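Local coordinates for 3-ketosteroid-delta4-5alpha-dehydrogenase (Rhodococcus jostii, PDB 4AT2), which catalyses the FAD-dependent dehydrogenation of 3-ketosteroids, introducing a double bond between C4 and C5 of the steroid during steroid catabolism, at residues I87-G92 against E130-H135; T93-A98 against V144-S149; P105-T110 against E177-A182; E122-D127 against S496-R501; D162-S167 against R184-Q189. One frame throughout, in Å; residues are numbered along the deposited sequence.

Interaction 1. Residues I87-G92 against E130-H135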
# COMPACT_ATOMS: atom_id res chain seq x y z
N ILE A 87 -24.89 1.62 -6.05
CA ILE A 87 -24.41 2.99 -6.14
C ILE A 87 -24.46 3.51 -4.70
O ILE A 87 -25.53 3.50 -4.08
CB ILE A 87 -25.32 3.86 -7.05
CG1 ILE A 87 -25.65 3.13 -8.36
CG2 ILE A 87 -24.64 5.20 -7.32
CD1 ILE A 87 -26.67 3.86 -9.23
N TYR A 88 -23.30 3.90 -4.16
CA TYR A 88 -23.17 4.27 -2.76
C TYR A 88 -23.68 5.70 -2.52
O TYR A 88 -22.97 6.66 -2.78
CB TYR A 88 -21.72 4.10 -2.27
CG TYR A 88 -21.65 4.04 -0.77
CD1 TYR A 88 -21.79 2.82 -0.10
CD2 TYR A 88 -21.51 5.21 -0.01
CE1 TYR A 88 -21.77 2.76 1.28
CE2 TYR A 88 -21.49 5.16 1.39
CZ TYR A 88 -21.63 3.93 2.02
OH TYR A 88 -21.64 3.87 3.38
N LEU A 89 -24.91 5.82 -2.03
CA LEU A 89 -25.55 7.12 -1.88
C LEU A 89 -26.23 7.22 -0.53
O LEU A 89 -26.61 6.20 0.04
CB LEU A 89 -26.58 7.33 -2.99
CG LEU A 89 -26.06 7.21 -4.43
CD1 LEU A 89 -27.23 7.21 -5.38
CD2 LEU A 89 -25.09 8.34 -4.76
N GLY A 90 -26.39 8.43 -0.01
CA GLY A 90 -27.00 8.58 1.30
C GLY A 90 -27.21 10.03 1.67
O GLY A 90 -27.28 10.90 0.79
N GLY A 91 -27.33 10.26 2.97
CA GLY A 91 -27.59 11.58 3.52
C GLY A 91 -29.06 11.95 3.56
O GLY A 91 -29.40 13.12 3.79
N GLY A 92 -29.92 10.96 3.32
CA GLY A 92 -31.37 11.17 3.31
C GLY A 92 -32.00 11.16 1.93
O GLY A 92 -32.77 12.05 1.59
N GLU A 130 -22.14 15.70 0.80
CA GLU A 130 -23.01 16.87 0.74
C GLU A 130 -23.85 16.91 -0.53
O GLU A 130 -24.96 17.46 -0.54
CB GLU A 130 -22.20 18.16 0.92
CG GLU A 130 -21.59 18.33 2.30
CD GLU A 130 -22.60 18.44 3.44
OE1 GLU A 130 -23.74 18.92 3.23
OE2 GLU A 130 -22.23 18.06 4.58
N GLY A 131 -23.33 16.32 -1.61
CA GLY A 131 -24.04 16.30 -2.89
C GLY A 131 -24.80 15.02 -3.18
O GLY A 131 -25.33 14.85 -4.29
N SER A 132 -24.87 14.11 -2.21
CA SER A 132 -25.37 12.74 -2.48
C SER A 132 -26.86 12.67 -2.83
O SER A 132 -27.25 12.00 -3.80
CB SER A 132 -25.04 11.79 -1.33
OG SER A 132 -25.07 10.44 -1.78
N VAL A 133 -27.69 13.34 -2.04
CA VAL A 133 -29.13 13.36 -2.33
C VAL A 133 -29.42 14.00 -3.69
O VAL A 133 -30.21 13.46 -4.46
CB VAL A 133 -29.91 14.03 -1.17
CG1 VAL A 133 -31.39 14.21 -1.51
CG2 VAL A 133 -29.76 13.20 0.10
N GLU A 134 -28.75 15.12 -3.99
CA GLU A 134 -28.90 15.76 -5.30
C GLU A 134 -28.52 14.78 -6.41
O GLU A 134 -29.19 14.72 -7.46
CB GLU A 134 -28.06 17.04 -5.40
CG GLU A 134 -28.29 17.88 -6.67
CD GLU A 134 -27.56 17.35 -7.91
OE1 GLU A 134 -26.62 16.54 -7.75
OE2 GLU A 134 -27.92 17.74 -9.04
N HIS A 135 -27.46 14.01 -6.18
CA HIS A 135 -26.99 13.07 -7.18
C HIS A 135 -27.95 11.92 -7.40
O HIS A 135 -28.20 11.52 -8.54
CB HIS A 135 -25.58 12.60 -6.84
CG HIS A 135 -24.95 11.75 -7.91
ND1 HIS A 135 -24.79 12.18 -9.18
CD2 HIS A 135 -24.43 10.46 -7.86
CE1 HIS A 135 -24.20 11.20 -9.91
NE2 HIS A 135 -23.98 10.15 -9.10

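Interaction 2. Residues T93-A98 against V144-S149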
# COMPACT_ATOMS: atom_id res chain seq x y z
N THR A 93 -31.69 10.15 1.12
CA THR A 93 -32.29 10.08 -0.23
C THR A 93 -33.78 9.75 -0.11
O THR A 93 -34.21 9.21 0.91
CB THR A 93 -31.63 9.00 -1.10
OG1 THR A 93 -31.90 7.70 -0.55
CG2 THR A 93 -30.11 9.20 -1.16
N PRO A 94 -34.57 10.05 -1.16
CA PRO A 94 -35.97 9.62 -1.13
C PRO A 94 -36.12 8.11 -0.93
O PRO A 94 -37.10 7.66 -0.34
CB PRO A 94 -36.48 10.05 -2.50
CG PRO A 94 -35.69 11.29 -2.79
CD PRO A 94 -34.30 10.94 -2.30
N LEU A 95 -35.16 7.33 -1.43
CA LEU A 95 -35.21 5.87 -1.25
C LEU A 95 -35.01 5.48 0.22
O LEU A 95 -35.78 4.67 0.77
CB LEU A 95 -34.17 5.18 -2.13
CG LEU A 95 -34.55 3.82 -2.71
CD1 LEU A 95 -33.32 3.18 -3.34
CD2 LEU A 95 -35.18 2.84 -1.74
N GLN A 96 -33.99 6.05 0.86
CA GLN A 96 -33.77 5.81 2.29
C GLN A 96 -35.03 6.18 3.09
O GLN A 96 -35.46 5.40 3.93
CB GLN A 96 -32.57 6.60 2.82
CG GLN A 96 -31.22 6.07 2.34
CD GLN A 96 -30.07 6.95 2.82
OE1 GLN A 96 -30.12 8.16 2.67
NE2 GLN A 96 -29.05 6.34 3.40
N LYS A 97 -35.61 7.34 2.80
CA LYS A 97 -36.79 7.81 3.53
C LYS A 97 -37.98 6.86 3.33
O LYS A 97 -38.68 6.51 4.30
CB LYS A 97 -37.15 9.25 3.12
CG LYS A 97 -36.13 10.27 3.62
CD LYS A 97 -36.48 11.69 3.20
CE LYS A 97 -35.43 12.67 3.70
NZ LYS A 97 -35.49 12.93 5.17
N ALA A 98 -38.18 6.43 2.09
CA ALA A 98 -39.30 5.51 1.78
C ALA A 98 -39.18 4.17 2.52
O ALA A 98 -40.19 3.54 2.86
CB ALA A 98 -39.38 5.27 0.27
N VAL A 144 -33.02 6.51 -14.36
CA VAL A 144 -32.58 5.34 -13.61
C VAL A 144 -33.67 4.98 -12.61
O VAL A 144 -34.00 5.81 -11.76
CB VAL A 144 -31.25 5.59 -12.85
CG1 VAL A 144 -30.81 4.33 -12.10
CG2 VAL A 144 -30.15 6.03 -13.82
N PRO A 145 -34.23 3.76 -12.70
CA PRO A 145 -35.33 3.39 -11.81
C PRO A 145 -34.85 2.72 -10.51
O PRO A 145 -33.87 1.97 -10.54
CB PRO A 145 -36.12 2.39 -12.66
CG PRO A 145 -35.07 1.68 -13.46
CD PRO A 145 -33.93 2.67 -13.66
N PHE A 146 -35.51 3.01 -9.40
CA PHE A 146 -35.20 2.34 -8.13
C PHE A 146 -36.50 1.88 -7.49
O PHE A 146 -37.47 2.64 -7.39
CB PHE A 146 -34.46 3.26 -7.15
CG PHE A 146 -33.12 3.73 -7.64
CD1 PHE A 146 -33.01 4.91 -8.38
CD2 PHE A 146 -31.95 3.04 -7.31
CE1 PHE A 146 -31.77 5.37 -8.82
CE2 PHE A 146 -30.71 3.50 -7.74
CZ PHE A 146 -30.62 4.67 -8.49
N LYS A 147 -36.52 0.63 -7.03
CA LYS A 147 -37.66 0.13 -6.29
C LYS A 147 -37.53 0.59 -4.84
O LYS A 147 -36.48 0.42 -4.23
CB LYS A 147 -37.71 -1.39 -6.34
CG LYS A 147 -39.01 -1.94 -5.79
CD LYS A 147 -39.04 -3.44 -5.96
CE LYS A 147 -40.26 -4.04 -5.29
NZ LYS A 147 -40.38 -5.47 -5.68
N GLU A 148 -38.61 1.16 -4.30
CA GLU A 148 -38.56 1.70 -2.94
C GLU A 148 -38.80 0.57 -1.92
O GLU A 148 -39.84 0.51 -1.26
CB GLU A 148 -39.50 2.92 -2.79
CG GLU A 148 -39.07 4.06 -3.71
CD GLU A 148 -39.72 5.41 -3.43
OE1 GLU A 148 -40.93 5.45 -3.15
OE2 GLU A 148 -38.99 6.44 -3.51
N SER A 149 -37.84 -0.34 -1.84
CA SER A 149 -37.88 -1.47 -0.93
C SER A 149 -36.46 -1.84 -0.53
O SER A 149 -35.50 -1.63 -1.30
CB SER A 149 -38.58 -2.67 -1.56
OG SER A 149 -37.94 -3.02 -2.77

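Interaction 3. Residues P105-T110 against E177-A182. Unlike the reference sequence in segment 177-182: Ala180 (reference Thr).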
# COMPACT_ATOMS: atom_id res chain seq x y z
N PRO A 105 -25.69 13.88 5.59
CA PRO A 105 -24.35 13.98 5.03
C PRO A 105 -23.25 13.85 6.09
O PRO A 105 -22.22 13.24 5.80
CB PRO A 105 -24.35 15.36 4.38
CG PRO A 105 -25.77 15.55 3.97
CD PRO A 105 -26.56 14.97 5.11
N GLU A 106 -23.47 14.38 7.29
CA GLU A 106 -22.45 14.26 8.34
C GLU A 106 -22.27 12.82 8.79
O GLU A 106 -21.14 12.37 9.01
CB GLU A 106 -22.74 15.17 9.54
CG GLU A 106 -21.58 15.27 10.54
CD GLU A 106 -20.22 15.54 9.88
OE1 GLU A 106 -20.08 16.50 9.08
OE2 GLU A 106 -19.28 14.76 10.16
N ASN A 107 -23.39 12.10 8.94
CA ASN A 107 -23.33 10.70 9.35
C ASN A 107 -22.66 9.84 8.28
O ASN A 107 -21.82 8.98 8.58
CB ASN A 107 -24.74 10.19 9.66
CG ASN A 107 -24.72 8.83 10.32
OD1 ASN A 107 -24.03 8.63 11.33
ND2 ASN A 107 -25.45 7.89 9.73
N MET A 108 -23.02 10.09 7.03
CA MET A 108 -22.41 9.40 5.90
C MET A 108 -20.90 9.66 5.86
O MET A 108 -20.12 8.72 5.67
CB MET A 108 -23.08 9.85 4.61
CG MET A 108 -22.65 9.08 3.39
SD MET A 108 -23.64 9.68 2.01
CE MET A 108 -22.76 8.92 0.65
N LYS A 109 -20.51 10.91 6.04
CA LYS A 109 -19.08 11.28 6.02
C LYS A 109 -18.32 10.57 7.15
O LYS A 109 -17.23 10.03 6.93
CB LYS A 109 -18.91 12.81 6.13
CG LYS A 109 -17.45 13.24 6.26
CD LYS A 109 -17.27 14.72 6.55
CE LYS A 109 -15.85 15.01 7.02
NZ LYS A 109 -15.53 16.47 6.99
N THR A 110 -18.91 10.54 8.34
CA THR A 110 -18.27 9.90 9.49
C THR A 110 -18.02 8.43 9.20
O THR A 110 -16.92 7.92 9.46
CB THR A 110 -19.12 10.10 10.76
OG1 THR A 110 -19.22 11.50 11.03
CG2 THR A 110 -18.47 9.40 11.98
N GLU A 177 -20.65 1.56 15.91
CA GLU A 177 -20.46 2.39 17.12
C GLU A 177 -19.79 3.72 16.81
O GLU A 177 -19.60 4.56 17.71
CB GLU A 177 -19.63 1.65 18.17
CG GLU A 177 -20.00 0.19 18.37
CD GLU A 177 -20.97 -0.07 19.51
OE1 GLU A 177 -21.79 0.81 19.85
OE2 GLU A 177 -20.92 -1.21 20.05
N ILE A 178 -19.44 3.92 15.54
CA ILE A 178 -18.72 5.11 15.08
C ILE A 178 -19.69 6.06 14.35
O ILE A 178 -19.60 7.28 14.50
CB ILE A 178 -17.54 4.72 14.15
CG1 ILE A 178 -16.48 3.95 14.95
CG2 ILE A 178 -16.93 5.93 13.47
CD1 ILE A 178 -15.47 3.21 14.10
N ALA A 179 -20.60 5.48 13.58
CA ALA A 179 -21.62 6.22 12.85
C ALA A 179 -22.93 5.48 13.06
O ALA A 179 -22.92 4.27 13.29
CB ALA A 179 -21.28 6.27 11.37
N ALA A 180 -24.05 6.19 12.98
CA ALA A 180 -25.34 5.52 13.07
C ALA A 180 -25.53 4.71 11.79
O ALA A 180 -25.38 5.25 10.70
CB ALA A 180 -26.47 6.53 13.23
N PRO A 181 -25.83 3.40 11.92
CA PRO A 181 -26.03 2.57 10.72
C PRO A 181 -27.12 3.11 9.80
O PRO A 181 -28.20 3.48 10.27
CB PRO A 181 -26.46 1.22 11.29
CG PRO A 181 -25.78 1.17 12.63
CD PRO A 181 -25.85 2.58 13.15
N ALA A 182 -26.81 3.18 8.52
CA ALA A 182 -27.79 3.53 7.50
C ALA A 182 -27.35 2.81 6.24
O ALA A 182 -26.17 2.84 5.89
CB ALA A 182 -27.84 5.03 7.27

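Interaction 4. Residues E122-D127 against S496-R501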
# COMPACT_ATOMS: atom_id res chain seq x y z
N GLU A 122 -10.52 13.74 2.85
CA GLU A 122 -11.64 14.31 3.59
C GLU A 122 -12.42 15.32 2.75
O GLU A 122 -13.66 15.34 2.77
CB GLU A 122 -11.19 14.93 4.92
CG GLU A 122 -12.37 15.26 5.82
CD GLU A 122 -11.98 15.92 7.13
OE1 GLU A 122 -10.77 15.98 7.46
OE2 GLU A 122 -12.90 16.38 7.83
N GLU A 123 -11.71 16.15 2.00
CA GLU A 123 -12.38 17.12 1.13
C GLU A 123 -13.30 16.41 0.14
O GLU A 123 -14.45 16.81 -0.03
CB GLU A 123 -11.36 17.99 0.37
CG GLU A 123 -12.01 19.06 -0.50
CD GLU A 123 -11.06 19.69 -1.52
OE1 GLU A 123 -9.99 19.14 -1.80
OE2 GLU A 123 -11.41 20.75 -2.06
N LYS A 124 -12.79 15.37 -0.52
CA LYS A 124 -13.57 14.65 -1.53
C LYS A 124 -14.77 13.94 -0.91
O LYS A 124 -15.88 14.05 -1.41
CB LYS A 124 -12.71 13.66 -2.32
CG LYS A 124 -13.38 13.17 -3.60
CD LYS A 124 -12.51 12.22 -4.42
CE LYS A 124 -11.24 12.93 -4.86
NZ LYS A 124 -10.91 12.72 -6.29
N ILE A 125 -14.54 13.21 0.18
CA ILE A 125 -15.64 12.52 0.85
C ILE A 125 -16.71 13.49 1.33
O ILE A 125 -17.90 13.25 1.13
CB ILE A 125 -15.14 11.56 1.94
CG1 ILE A 125 -14.52 10.32 1.25
CG2 ILE A 125 -16.27 11.15 2.87
CD1 ILE A 125 -13.82 9.35 2.19
N THR A 126 -16.29 14.61 1.92
CA THR A 126 -17.24 15.64 2.40
C THR A 126 -18.11 16.13 1.24
O THR A 126 -19.35 16.16 1.33
CB THR A 126 -16.52 16.82 3.10
OG1 THR A 126 -15.73 16.31 4.17
CG2 THR A 126 -17.53 17.81 3.69
N ASP A 127 -17.45 16.46 0.14
CA ASP A 127 -18.10 16.92 -1.08
C ASP A 127 -19.09 15.87 -1.63
O ASP A 127 -20.23 16.19 -1.97
CB ASP A 127 -17.01 17.25 -2.10
CG ASP A 127 -17.56 17.65 -3.43
OD1 ASP A 127 -18.18 18.72 -3.52
OD2 ASP A 127 -17.33 16.90 -4.40
N SER A 496 -19.91 8.05 -11.30
CA SER A 496 -21.00 8.88 -11.83
C SER A 496 -20.96 10.30 -11.26
O SER A 496 -21.15 11.27 -11.99
CB SER A 496 -22.37 8.24 -11.61
OG SER A 496 -22.61 8.00 -10.23
N PHE A 497 -20.70 10.42 -9.95
CA PHE A 497 -20.69 11.74 -9.29
C PHE A 497 -19.57 12.62 -9.86
O PHE A 497 -19.80 13.78 -10.25
CB PHE A 497 -20.50 11.54 -7.78
CG PHE A 497 -20.66 12.80 -6.96
CD1 PHE A 497 -19.62 13.73 -6.87
CD2 PHE A 497 -21.83 13.02 -6.24
CE1 PHE A 497 -19.77 14.89 -6.10
CE2 PHE A 497 -21.98 14.17 -5.46
CZ PHE A 497 -20.96 15.11 -5.40
N TYR A 498 -18.36 12.07 -9.91
CA TYR A 498 -17.19 12.84 -10.40
C TYR A 498 -17.09 12.87 -11.93
O TYR A 498 -16.47 13.78 -12.48
CB TYR A 498 -15.88 12.46 -9.67
CG TYR A 498 -15.99 12.96 -8.25
CD1 TYR A 498 -16.03 14.33 -7.99
CD2 TYR A 498 -16.15 12.08 -7.19
CE1 TYR A 498 -16.19 14.82 -6.70
CE2 TYR A 498 -16.32 12.54 -5.90
CZ TYR A 498 -16.33 13.91 -5.66
OH TYR A 498 -16.51 14.38 -4.38
N GLY A 499 -17.75 11.92 -12.59
CA GLY A 499 -17.97 12.00 -14.04
C GLY A 499 -18.75 13.27 -14.37
O GLY A 499 -18.33 14.05 -15.23
N ARG A 500 -19.86 13.49 -13.67
CA ARG A 500 -20.61 14.75 -13.82
C ARG A 500 -19.70 15.97 -13.68
O ARG A 500 -19.72 16.87 -14.53
CB ARG A 500 -21.75 14.83 -12.79
CG ARG A 500 -22.92 13.91 -13.08
CD ARG A 500 -23.97 14.03 -11.98
NE ARG A 500 -24.52 15.38 -11.91
CZ ARG A 500 -25.19 15.87 -10.87
NH1 ARG A 500 -25.42 15.12 -9.79
NH2 ARG A 500 -25.64 17.12 -10.90
N ARG A 501 -18.91 16.00 -12.61
CA ARG A 501 -18.03 17.13 -12.32
C ARG A 501 -17.02 17.32 -13.46
O ARG A 501 -16.72 18.45 -13.84
CB ARG A 501 -17.32 16.94 -10.98
CG ARG A 501 -18.23 17.04 -9.77
CD ARG A 501 -18.61 18.49 -9.45
NE ARG A 501 -19.54 18.55 -8.31
CZ ARG A 501 -19.18 18.48 -7.03
NH1 ARG A 501 -17.90 18.38 -6.69
NH2 ARG A 501 -20.11 18.51 -6.08
O HOH W 1 -21.29 18.51 -3.15

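Interaction 5. Residues D162-S167 against R184-Q189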
# COMPACT_ATOMS: atom_id res chain seq x y z
N ASP A 162 -35.04 -5.31 -5.32
CA ASP A 162 -35.05 -4.28 -4.28
C ASP A 162 -34.01 -3.20 -4.52
O ASP A 162 -32.96 -3.46 -5.13
CB ASP A 162 -34.89 -4.91 -2.90
CG ASP A 162 -36.05 -5.82 -2.56
OD1 ASP A 162 -37.20 -5.34 -2.53
OD2 ASP A 162 -35.82 -7.03 -2.38
N GLY A 163 -34.31 -1.99 -4.07
CA GLY A 163 -33.47 -0.84 -4.38
C GLY A 163 -32.48 -0.43 -3.31
O GLY A 163 -31.57 0.36 -3.59
N LEU A 164 -32.63 -0.94 -2.09
CA LEU A 164 -31.75 -0.49 -1.00
C LEU A 164 -31.25 -1.66 -0.16
O LEU A 164 -32.01 -2.59 0.14
CB LEU A 164 -32.47 0.55 -0.13
CG LEU A 164 -31.68 1.31 0.95
CD1 LEU A 164 -30.66 2.26 0.34
CD2 LEU A 164 -32.65 2.08 1.83
N MET A 165 -29.97 -1.62 0.19
CA MET A 165 -29.33 -2.70 0.94
C MET A 165 -28.09 -2.15 1.63
O MET A 165 -27.45 -1.25 1.09
CB MET A 165 -28.96 -3.83 -0.02
CG MET A 165 -28.43 -5.10 0.63
SD MET A 165 -28.19 -6.38 -0.63
CE MET A 165 -27.20 -7.55 0.28
N TYR A 166 -27.77 -2.66 2.82
CA TYR A 166 -26.47 -2.38 3.42
C TYR A 166 -25.38 -2.93 2.53
O TYR A 166 -25.50 -4.04 2.00
CB TYR A 166 -26.34 -2.99 4.82
CG TYR A 166 -27.00 -2.16 5.90
CD1 TYR A 166 -26.37 -1.02 6.41
CD2 TYR A 166 -28.26 -2.52 6.42
CE1 TYR A 166 -26.97 -0.25 7.40
CE2 TYR A 166 -28.86 -1.75 7.41
CZ TYR A 166 -28.21 -0.63 7.90
OH TYR A 166 -28.81 0.14 8.88
N SER A 167 -24.30 -2.16 2.36
CA SER A 167 -23.28 -2.54 1.37
C SER A 167 -21.84 -2.23 1.81
O SER A 167 -20.91 -2.42 1.02
CB SER A 167 -23.60 -1.88 0.01
OG SER A 167 -23.31 -0.48 0.01
N ARG A 184 -26.77 2.31 2.38
CA ARG A 184 -26.47 3.27 1.32
C ARG A 184 -26.27 2.60 -0.03
O ARG A 184 -25.98 3.26 -1.01
CB ARG A 184 -25.23 4.09 1.72
CG ARG A 184 -25.48 4.91 2.98
CD ARG A 184 -24.38 5.92 3.28
NE ARG A 184 -24.65 6.50 4.60
CZ ARG A 184 -24.06 6.10 5.72
NH1 ARG A 184 -23.11 5.16 5.70
NH2 ARG A 184 -24.41 6.66 6.87
N GLY A 185 -26.44 1.28 -0.08
CA GLY A 185 -26.37 0.58 -1.37
C GLY A 185 -27.67 0.77 -2.15
O GLY A 185 -28.65 0.06 -1.90
N HIS A 186 -27.68 1.72 -3.08
CA HIS A 186 -28.85 1.99 -3.94
C HIS A 186 -28.70 1.22 -5.22
O HIS A 186 -27.68 1.35 -5.90
CB HIS A 186 -28.97 3.48 -4.24
CG HIS A 186 -29.37 4.31 -3.04
ND1 HIS A 186 -28.60 4.41 -1.93
CD2 HIS A 186 -30.48 5.10 -2.82
CE1 HIS A 186 -29.21 5.24 -1.06
NE2 HIS A 186 -30.36 5.65 -1.61
N VAL A 187 -29.69 0.40 -5.57
CA VAL A 187 -29.53 -0.55 -6.68
C VAL A 187 -30.65 -0.33 -7.69
O VAL A 187 -31.82 -0.41 -7.34
CB VAL A 187 -29.55 -2.01 -6.17
CG1 VAL A 187 -29.26 -3.01 -7.30
CG2 VAL A 187 -28.54 -2.19 -5.04
N PRO A 188 -30.29 -0.03 -8.95
CA PRO A 188 -31.35 0.19 -9.94
C PRO A 188 -32.26 -1.03 -10.12
O PRO A 188 -31.81 -2.17 -9.96
CB PRO A 188 -30.58 0.49 -11.22
CG PRO A 188 -29.31 1.12 -10.73
CD PRO A 188 -28.97 0.34 -9.49
N GLN A 189 -33.52 -0.77 -10.44
CA GLN A 189 -34.52 -1.82 -10.57
C GLN A 189 -34.34 -2.54 -11.89
O GLN A 189 -34.38 -1.92 -12.96
CB GLN A 189 -35.93 -1.21 -10.46
CG GLN A 189 -37.05 -2.24 -10.34
CD GLN A 189 -38.42 -1.60 -10.21
OE1 GLN A 189 -38.59 -0.40 -10.44
NE2 GLN A 189 -39.41 -2.41 -9.83
O HOH W 2 -32.33 -4.29 -7.97
O HOH W 3 -24.44 0.69 2.30

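Interaction 1. Residues I87-G92 against E130-H135
Leu89 and Gly90 pack against Ser132 in a buried contact between the loop leaving strand 87-88 and the first turn of helix 132-141. A hydrogen bond runs from Gly90 N to Ser132 OG, 3.0 Å long and fairly straight at 162°. Ser132 makes this possible by swinging OG away from its own backbone N (chi1 -159°), which aims the hydroxyl out of the helix start at the loop. Leu89 flanks the same oxygen, its CD2 lying 3.6 Å from Ser132 OG. That methyl also reaches the imidazole one turn on, where Leu89 CD2 approaches His135 CD2 to 3.8 Å at the ring edge, in plane, with the two side chains at about a right angle. Val133 covers the glycine end: its CG2 sits 3.5 Å from Gly90 O and equally far from Gly92 C, while positive phi angles at Gly91 and Gly92 let the chain bend there. Both imidazole nitrogens are engaged beyond the segments, NE2 with Ser496 and ND1 with Arg500. Around the contact, Met108 of helix 105-115 touches Ser132, Tyr136 and Leu139 of helix 132-141 flank Leu89, and the Leu89 backbone bonds to Arg184 beside strand 185-186.

Interaction 2. Residues T93-A98 against V144-S149
Leu95 divides its two methyls between Phe146 and the backbone of Lys147 and Glu148, and this is the tightly packed part of a contact that otherwise lies near the surface. Leu95 CD1 meets Phe146 CB at 4.0 Å, the two side chains crossing at about a right angle. The other branch lies on the main chain: Leu95 CD2 is 3.7 Å from Lys147 O and 3.8 Å from Glu148 CA. The loop is bent where the leucine touches it, because Glu148 is the centre of an inverse gamma turn, whose weak bond joins Ser149 N to Lys147 O. The solvent side is looser and involves Ala98 and Glu148, both exposed. Ala98 CB lies over the face of the carboxylate, 3.7 Å from Glu148 CD and 3.8 Å from Glu148 OE1. Glu148 reaches it with CG beside its backbone N (chi1 -63°) and the chain extended beyond. Contact between the segments is therefore van der Waals packing, and the polar organisation is internal to the short helix. Thr93 and Gln96 form a capping box: Gln96 N donates to Thr93 OG1 at 3.0 Å, and Thr93 N donates to Gln96 OE1 at 3.0 Å, in the carbonyl plane on a lone pair. Helix 94-98 thus sits between the loop 144-149, Tyr136 of helix 132-141, which touches Pro94, Leu95 and Phe146, and strand 185-186, whose His186 touches both Leu95 and Phe146.

Interaction 3. Residues P105-T110 against E177-A182
Asn107 reads both polar groups of Ala180 with a single amide. Asn107 ND2 donates to Ala180 O at 2.8 Å with a nearly straight N-H...O angle of 175°, and the acceptor lies in the amide plane. In return Ala180 N donates to Asn107 OD1 at 2.9 Å, more bent at 140° but still in the carbonyl plane on a lone pair. The backbone N-H and C=O of one loop residue are thus paired by one flat group, and the two bonds together fix the rotation of the amide. The remaining N-H of ND2 is probably used too, since Asp103 OD1 is a second partner of that nitrogen. With CG swung away from its own N (chi1 -170°), Asn107 reaches from the helix to the loop. Thr110, one turn on, settles its hydroxyl at home: OG1 donates to Glu106 O at 2.9 Å, which Thr110 N approaches from the opposite face of the carbonyl plane. That leaves CG2 for the loop, 3.5 Å from Ile178 O and 4.1 Å from Ile178 CG2. Ala179 CB packs 3.6 Å from Asn107 OD1. Both hydrogen bonds between the segments use main-chain atoms of Ala180, so helix 105-115 holds the loop by its backbone, close to where it enters strand 185-186.

Interaction 4. Residues E122-D127 against S496-R501
Asp127 and Arg501 are brought together by their torsions: the aspartate turns CG away from its backbone N (chi1 176°), and the arginine bends at chi2 (-76°), so the two charged ends arrive from opposite directions, meeting at the guanidinium edge. The guanidinium grips end-on with two nitrogens. Arg501 NH1 reaches Asp127 OD2 at 2.8 Å on its syn lone pair, and Arg501 NH2 reaches Asp127 OD1 at 3.2 Å on the syn side. The anti lone pair of OD2 is taken by Tyr498, whose OH donates at 2.7 Å to Asp127 OD2, so this oxygen accepts two bonds. A water bridges the two residues, donating to Asp127 O at 2.8 Å and accepting only weakly from Arg501 NH2. Lys124 crosses the tyrosine at a slant, its CG 3.4 Å from Tyr498 OH. Phe497 places CD1 over the centre of the Tyr498 ring and CE1 over one face of the guanidinium, offset toward its rim. Arg501 NH1 has a further acceptor in Val456 O. The axes of segments 122-127 and 496-501 approach to 12.4 Å and cross at 97°: a bidentate salt bridge between nearly perpendicular helices, one being C-terminal helix 490-507, whose first turn reaches the flavin pocket.

Interaction 5. Residues D162-S167 against R184-Q189
Leu164 and His186 lie side by side on one face of a short antiparallel pairing. Leu164 CD1 stands over the imidazole, 3.8 Å from the His186 ring centroid and 18° off its normal, a CH-pi contact. Beneath them the backbones bond in register: Met165 N to Gly185 O at 3.0 Å, Gly185 N back to Met165 O at 3.0 Å, and Val187 N to Gly163 O at 2.7 Å. Met165 with Gly185 is thus a hydrogen-bonded pair, Leu164 with His186 a non-hydrogen-bonded one. Gly185 allows close approach, its CA lying 3.5 Å from Ser167 OG. Further out, His186 ND1 donates to Arg184 O at 3.0 Å with the acceptor in the ring plane, and NE2 bonds to Thr93 OG1, which fixes the rotation of the imidazole with one face turned to Leu164. One water donates to Ser167 OG and accepts from Arg184 N, bridging one end; another joins Asp162 O to Pro188 O at the other. Ser167 OG is also bonded to Ser488 O, and Arg184 NE forms a salt bridge with Asp103. The pairing gives one edge of a three-stranded antiparallel sheet, in which strand 185-186 lies between 164-165 and 87-88, beside the flavin and steroid sites.

Interactions 1 and 5 share a sheet: Ile87 N lies 2.8 Å from His186 O across strands 87-88 and 185-186. Interaction 2 lies on the outer side of interaction 5, centres about 8 Å apart. Helices 122-130 and 132-141 connect interactions 1 and 4, where Glu134 OE1 forms a salt bridge with Arg500 NH1 at 2.8 Å. Interaction 3 reaches interaction 4 through Lys109 NZ and Glu122 OE2, also 2.8 Å apart. Nearest the bound ligands are interactions 1 and 5: the side chain of Tyr88 is about 6 Å from the FAD and about 8 Å from the steroid, that of Val187 about 7 Å from the FAD, and that of Ser167 about 7 Å from the steroid.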